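Local coordinates for protein nicotinate phosphoribosyltransferase (Saccharomyces cerevisiae, PDB 1VLP) that catalyses the first step of NAD biosynthesis from nicotinic acid, the ATP-dependent transfer of phosphoribose from phosphoribosyl diphosphate to nicotinate, giving nicotinate ribonucleotide, at residues Y46-R51 against L386-K391; G286-L291 against T316-H321. One frame throughout, in Å; residues are numbered along the deposited sequence.

Interaction 1: residues Y46-R51 against L386-K391; sequences YKYTNR and LNIVIK
Antiparallel pairing inside a five-stranded sheet joins Tyr-46 to Arg-51 with Leu-386 to Lys-391. Thr-49 and Val-389 form a hydrogen-bonded pair, N of Thr-49 to O of Val-389 at 2.9 Å with a return bond, and Lys-47 with Lys-391 repeats the pattern. Past the strand ends, Arg-51 N takes O of Asn-387 at 2.8 Å through a bent bond (135° at the hydrogen). On one face, Ile-388 sets CG2 3.5 Å from CE1 of the Tyr-48 ring, while CG1 of Ile-390 lies at that ring's edge; Leu-147, Leu-148 and Ile-151 of helix 144-159 cover the isoleucines. The other face carries Lys-47, Thr-49, Val-389 and Lys-391, the two lysine chains running side by side. The Arg-51 guanidinium carries CG1 of Val-389 over its centre, 3.7 Å above the plane. The amide of Asn-387 stands perpendicular to this guanidinium, OD1 being 3.4 Å from CD of Arg-51. An alanine in place of Asn-387 would probably leave the arginine's CB and CD without that amide beside them, giving the chain more room to turn. Strand 43-50 lies between 126-134 and 388-395, so a late strand completes a sheet begun by the N-terminal part, consistent with the hybrid N-terminal domain of this family of type II phosphoribosyltransferases.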
loop_
_atom_site.group_PDB
_atom_site.type_symbol
_atom_site.label_atom_id
_atom_site.label_comp_id
_atom_site.label_asym_id
_atom_site.label_seq_id
_atom_site.Cartn_x
_atom_site.Cartn_y
_atom_site.Cartn_z
ATOM N N TYR A 46 -13.142 -7.334 3.863
ATOM C CA TYR A 46 -12.300 -6.207 4.345
ATOM C C TYR A 46 -13.159 -5.246 5.142
ATOM O O TYR A 46 -14.371 -5.100 4.835
ATOM C CB TYR A 46 -11.683 -5.404 3.176
ATOM C CG TYR A 46 -10.733 -6.153 2.259
ATOM C CD1 TYR A 46 -11.232 -6.988 1.245
ATOM C CD2 TYR A 46 -9.352 -6.025 2.382
ATOM C CE1 TYR A 46 -10.380 -7.675 0.393
ATOM C CE2 TYR A 46 -8.493 -6.714 1.531
ATOM C CZ TYR A 46 -9.043 -7.548 0.541
ATOM O OH TYR A 46 -8.249 -8.218 -0.339
ATOM N N LYS A 47 -12.550 -4.537 6.100
ATOM C CA LYS A 47 -13.275 -3.598 6.922
ATOM C C LYS A 47 -12.536 -2.294 7.022
ATOM O O LYS A 47 -11.358 -2.262 7.221
ATOM C CB LYS A 47 -13.495 -4.147 8.337
ATOM C CG LYS A 47 -13.817 -3.055 9.388
ATOM C CD LYS A 47 -13.985 -3.581 10.846
ATOM C CE LYS A 47 -14.440 -2.440 11.817
ATOM N NZ LYS A 47 -13.359 -1.576 12.420
ATOM N N TYR A 48 -13.308 -1.235 6.899
ATOM C CA TYR A 48 -12.843 0.154 7.121
ATOM C C TYR A 48 -12.736 0.446 8.599
ATOM O O TYR A 48 -13.603 0.124 9.371
ATOM C CB TYR A 48 -13.842 1.119 6.482
ATOM C CG TYR A 48 -13.768 2.582 6.871
ATOM C CD1 TYR A 48 -12.882 3.451 6.218
ATOM C CD2 TYR A 48 -14.584 3.086 7.887
ATOM C CE1 TYR A 48 -12.833 4.776 6.547
ATOM C CE2 TYR A 48 -14.536 4.461 8.248
ATOM C CZ TYR A 48 -13.691 5.298 7.519
ATOM O OH TYR A 48 -13.681 6.628 7.824
ATOM N N THR A 49 -11.662 1.110 8.983
ATOM C CA THR A 49 -11.541 1.619 10.326
ATOM C C THR A 49 -10.960 3.021 10.256
ATOM O O THR A 49 -10.029 3.290 9.489
ATOM C CB THR A 49 -10.616 0.730 11.205
ATOM O OG1 THR A 49 -11.113 -0.605 11.208
ATOM C CG2 THR A 49 -10.612 1.264 12.641
ATOM N N ASN A 50 -11.607 3.913 10.975
ATOM C CA ASN A 50 -11.123 5.271 11.146
ATOM C C ASN A 50 -10.417 5.375 12.487
ATOM O O ASN A 50 -11.066 5.423 13.540
ATOM C CB ASN A 50 -12.274 6.276 11.068
ATOM C CG ASN A 50 -11.795 7.731 11.213
ATOM O OD1 ASN A 50 -10.597 7.983 11.328
ATOM N ND2 ASN A 50 -12.757 8.701 11.269
ATOM N N ARG A 51 -9.093 5.318 12.457
ATOM C CA ARG A 51 -8.300 5.407 13.709
ATOM C C ARG A 51 -8.320 6.833 14.294
ATOM O O ARG A 51 -8.153 7.000 15.510
ATOM C CB ARG A 51 -6.860 4.969 13.470
ATOM C CG ARG A 51 -6.780 3.513 12.983
ATOM C CD ARG A 51 -5.439 3.183 12.363
ATOM N NE ARG A 51 -5.339 1.739 12.200
ATOM C CZ ARG A 51 -4.312 1.115 11.652
ATOM N NH1 ARG A 51 -3.291 1.819 11.182
ATOM N NH2 ARG A 51 -4.338 -0.216 11.540
ATOM N N LEU A 386 -6.589 12.281 7.636
ATOM C CA LEU A 386 -7.497 11.265 8.133
ATOM C C LEU A 386 -6.724 9.961 8.185
ATOM O O LEU A 386 -6.188 9.547 7.153
ATOM C CB LEU A 386 -8.670 11.176 7.145
ATOM C CG LEU A 386 -9.898 10.402 7.510
ATOM C CD1 LEU A 386 -10.561 11.007 8.759
ATOM C CD2 LEU A 386 -10.852 10.415 6.304
ATOM N N ASN A 387 -6.653 9.341 9.369
ATOM C CA ASN A 387 -5.934 8.069 9.600
ATOM C C ASN A 387 -6.926 6.912 9.444
ATOM O O ASN A 387 -7.445 6.386 10.461
ATOM C CB ASN A 387 -5.340 8.056 10.997
ATOM C CG ASN A 387 -4.482 6.789 11.320
ATOM O OD1 ASN A 387 -4.351 5.856 10.513
ATOM N ND2 ASN A 387 -3.921 6.762 12.529
ATOM N N ILE A 388 -7.158 6.545 8.194
ATOM C CA ILE A 388 -8.096 5.465 7.849
ATOM C C ILE A 388 -7.370 4.296 7.174
ATOM O O ILE A 388 -6.363 4.453 6.462
ATOM C CB ILE A 388 -9.242 5.956 6.945
ATOM C CG1 ILE A 388 -8.671 6.762 5.746
ATOM C CG2 ILE A 388 -10.214 6.810 7.800
ATOM C CD1 ILE A 388 -9.639 7.136 4.665
ATOM N N VAL A 389 -7.944 3.115 7.384
ATOM C CA VAL A 389 -7.455 1.879 6.756
ATOM C C VAL A 389 -8.619 1.023 6.317
ATOM O O VAL A 389 -9.724 1.233 6.791
ATOM C CB VAL A 389 -6.584 1.065 7.697
ATOM C CG1 VAL A 389 -5.371 1.882 8.123
ATOM C CG2 VAL A 389 -7.344 0.569 8.883
ATOM N N ILE A 390 -8.368 0.146 5.357
ATOM C CA ILE A 390 -9.339 -0.877 4.936
ATOM C C ILE A 390 -8.509 -2.156 4.953
ATOM O O ILE A 390 -7.583 -2.315 4.184
ATOM C CB ILE A 390 -9.989 -0.585 3.561
ATOM C CG1 ILE A 390 -10.968 0.545 3.686
ATOM C CG2 ILE A 390 -10.699 -1.825 3.008
ATOM C CD1 ILE A 390 -11.504 1.045 2.363
ATOM N N LYS A 391 -8.785 -2.995 5.949
ATOM C CA LYS A 391 -7.964 -4.142 6.328
ATOM C C LYS A 391 -8.673 -5.477 6.072
ATOM O O LYS A 391 -9.876 -5.555 6.246
ATOM C CB LYS A 391 -7.704 -4.077 7.832
ATOM C CG LYS A 391 -8.983 -4.188 8.731
ATOM C CD LYS A 391 -8.781 -3.675 10.185
ATOM C CE LYS A 391 -9.993 -3.982 11.077
ATOM N NZ LYS A 391 -9.539 -4.013 12.511
#

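Interaction 2: residues G286-L291 against T316-H321; sequences GTDDFL and TKKISH
Lys-318 reaches from helix 312-326 to Asp-288, near the start of the short helix 287-291, and closes a salt bridge with NZ 3.1 Å from OD1. The ammonium meets this oxygen from above the carboxylate, 38° out of its plane, and the two side chains cross at about a right angle. Lys-318 leaves its helix with CG anti to the backbone N, then bends at chi3 (-94°), a torsion that places CE, which lies 3.4 Å from OD1 of Asp-288. Both residues are exposed, so solvent is likely to weaken the charge attraction.

Beside the ion pair the contact turns apolar. The methyl CG2 of Thr-287 lies 4.1 Å from CD of Lys-318, the two side chains sliding past each other in opposite directions, and the methyl CD2 of Leu-291 meets the methyl CD1 of Ile-319 at 4.2 Å. These are light touches between helices whose axes stay 11.9 Å apart, bridged by side chains alone.

A second shell sets these groups in place. Hydrogen bonds to Asp-405 and Thr-282 hold OG1 of Thr-287, and Tyr-315 also touches its side chain. Leu-291 rests further on His-322, while Ile-319 packs on Ile-336.

The two helices run nearly parallel, 10° apart, and follow adjacent parallel strands, consistent with the barrel-type alpha/beta fold of the family's later region. Helix 287-291 follows strand 279-281, the outermost of the parallel sheet; helix 312-326 follows the adjacent strand 304-307 and leans through Ile-319 on strand 335-338, beyond it.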
loop_
_atom_site.group_PDB
_atom_site.type_symbol
_atom_site.label_atom_id
_atom_site.label_comp_id
_atom_site.label_asym_id
_atom_site.label_seq_id
_atom_site.Cartn_x
_atom_site.Cartn_y
_atom_site.Cartn_z
ATOM N N GLY A 286 5.698 -11.753 12.442
ATOM C CA GLY A 286 6.950 -11.461 13.123
ATOM C C GLY A 286 8.122 -11.896 12.267
ATOM O O GLY A 286 8.102 -12.944 11.659
ATOM N N THR A 287 9.115 -11.039 12.168
ATOM C CA THR A 287 10.282 -11.345 11.342
ATOM C C THR A 287 11.046 -12.648 11.702
ATOM O O THR A 287 11.504 -13.364 10.808
ATOM C CB THR A 287 11.173 -10.107 11.272
ATOM O OG1 THR A 287 10.468 -9.081 10.567
ATOM C CG2 THR A 287 12.466 -10.429 10.548
ATOM N N ASP A 288 11.119 -12.997 12.980
ATOM C CA ASP A 288 11.719 -14.271 13.397
ATOM C C ASP A 288 11.111 -15.534 12.740
ATOM O O ASP A 288 11.850 -16.469 12.328
ATOM C CB ASP A 288 11.638 -14.378 14.918
ATOM C CG ASP A 288 12.552 -13.402 15.638
ATOM O OD1 ASP A 288 13.458 -12.836 15.005
ATOM O OD2 ASP A 288 12.345 -13.195 16.854
ATOM N N ASP A 289 9.775 -15.590 12.654
ATOM C CA ASP A 289 9.130 -16.735 12.035
ATOM C C ASP A 289 9.505 -16.795 10.546
ATOM O O ASP A 289 9.808 -17.882 10.011
ATOM C CB ASP A 289 7.612 -16.663 12.150
ATOM C CG ASP A 289 6.963 -17.851 11.521
ATOM O OD1 ASP A 289 7.106 -18.912 12.144
ATOM O OD2 ASP A 289 6.387 -17.737 10.411
ATOM N N PHE A 290 9.450 -15.620 9.908
ATOM C CA PHE A 290 9.804 -15.477 8.494
ATOM C C PHE A 290 11.219 -15.990 8.232
ATOM O O PHE A 290 11.449 -16.782 7.303
ATOM C CB PHE A 290 9.685 -14.047 7.996
ATOM C CG PHE A 290 9.957 -13.928 6.538
ATOM C CD1 PHE A 290 8.966 -14.150 5.602
ATOM C CD2 PHE A 290 11.229 -13.648 6.090
ATOM C CE1 PHE A 290 9.243 -14.090 4.274
ATOM C CE2 PHE A 290 11.493 -13.605 4.729
ATOM C CZ PHE A 290 10.523 -13.810 3.852
ATOM N N LEU A 291 12.151 -15.561 9.058
ATOM C CA LEU A 291 13.577 -15.945 8.897
ATOM C C LEU A 291 13.863 -17.461 8.982
ATOM O O LEU A 291 14.778 -17.971 8.314
ATOM C CB LEU A 291 14.423 -15.140 9.854
ATOM C CG LEU A 291 14.551 -13.643 9.485
ATOM C CD1 LEU A 291 15.475 -12.965 10.460
ATOM C CD2 LEU A 291 14.974 -13.340 8.010
ATOM N N THR A 316 17.291 -3.456 10.743
ATOM C CA THR A 316 18.419 -3.458 9.817
ATOM C C THR A 316 19.547 -4.366 10.321
ATOM O O THR A 316 20.127 -5.157 9.571
ATOM C CB THR A 316 18.914 -1.989 9.618
ATOM O OG1 THR A 316 17.844 -1.178 9.070
ATOM C CG2 THR A 316 20.179 -1.883 8.675
ATOM N N LYS A 317 19.837 -4.269 11.609
ATOM C CA LYS A 317 20.867 -5.084 12.219
ATOM C C LYS A 317 20.512 -6.556 12.099
ATOM O O LYS A 317 21.375 -7.359 11.768
ATOM C CB LYS A 317 21.090 -4.659 13.663
ATOM C CG LYS A 317 21.766 -3.274 13.766
ATOM C CD LYS A 317 22.369 -2.996 15.149
ATOM C CE LYS A 317 21.400 -2.984 16.234
ATOM N NZ LYS A 317 22.036 -2.443 17.512
ATOM N N LYS A 318 19.247 -6.871 12.383
ATOM C CA LYS A 318 18.766 -8.259 12.429
ATOM C C LYS A 318 18.887 -8.902 11.043
ATOM O O LYS A 318 19.356 -10.059 10.893
ATOM C CB LYS A 318 17.320 -8.309 12.930
ATOM C CG LYS A 318 16.699 -9.703 12.947
ATOM C CD LYS A 318 15.255 -9.696 13.486
ATOM C CE LYS A 318 15.231 -9.983 14.967
ATOM N NZ LYS A 318 13.852 -9.818 15.451
ATOM N N ILE A 319 18.412 -8.175 10.035
ATOM C CA ILE A 319 18.446 -8.626 8.638
ATOM C C ILE A 319 19.872 -8.758 8.093
ATOM O O ILE A 319 20.191 -9.735 7.400
ATOM C CB ILE A 319 17.616 -7.655 7.729
ATOM C CG1 ILE A 319 16.135 -7.815 8.030
ATOM C CG2 ILE A 319 17.877 -7.901 6.281
ATOM C CD1 ILE A 319 15.586 -9.234 7.849
ATOM N N SER A 320 20.727 -7.797 8.413
ATOM C CA SER A 320 22.127 -7.842 8.018
ATOM C C SER A 320 22.823 -9.070 8.561
ATOM O O SER A 320 23.494 -9.791 7.826
ATOM C CB SER A 320 22.867 -6.563 8.475
ATOM O OG SER A 320 24.253 -6.654 8.209
ATOM N N HIS A 321 22.657 -9.328 9.857
ATOM C CA HIS A 321 23.187 -10.550 10.461
ATOM C C HIS A 321 22.653 -11.781 9.736
ATOM O O HIS A 321 23.385 -12.698 9.461
ATOM C CB HIS A 321 22.818 -10.602 11.947
ATOM C CG HIS A 321 23.078 -11.949 12.586
ATOM N ND1 HIS A 321 24.345 -12.440 12.746
ATOM C CD2 HIS A 321 22.240 -12.901 13.066
ATOM C CE1 HIS A 321 24.297 -13.641 13.295
ATOM N NE2 HIS A 321 23.028 -13.941 13.524
#

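Overall arrangement
Two ways of closing a chain on itself appear here, at very different ranges. Interaction 1 joins strands 43-50 and 388-395 of the antiparallel sheet, tying the N-terminal family region to the later one across more than 300 residues. Interaction 2 is nested within that loop and links two helices only 25 residues apart, beside the parallel sheet. The centres of interaction 1 and interaction 2 lie about 28 Å apart; the nearest atoms of interaction 1 and interaction 2 are about 15 Å apart. Residues that probably bind nicotinate lie near both contacts without belonging to either: Tyr-27 is about 8 Å from Tyr-46 of interaction 1, and Arg-306 about 10 Å from Ile-319 of interaction 2, side chain to side chain.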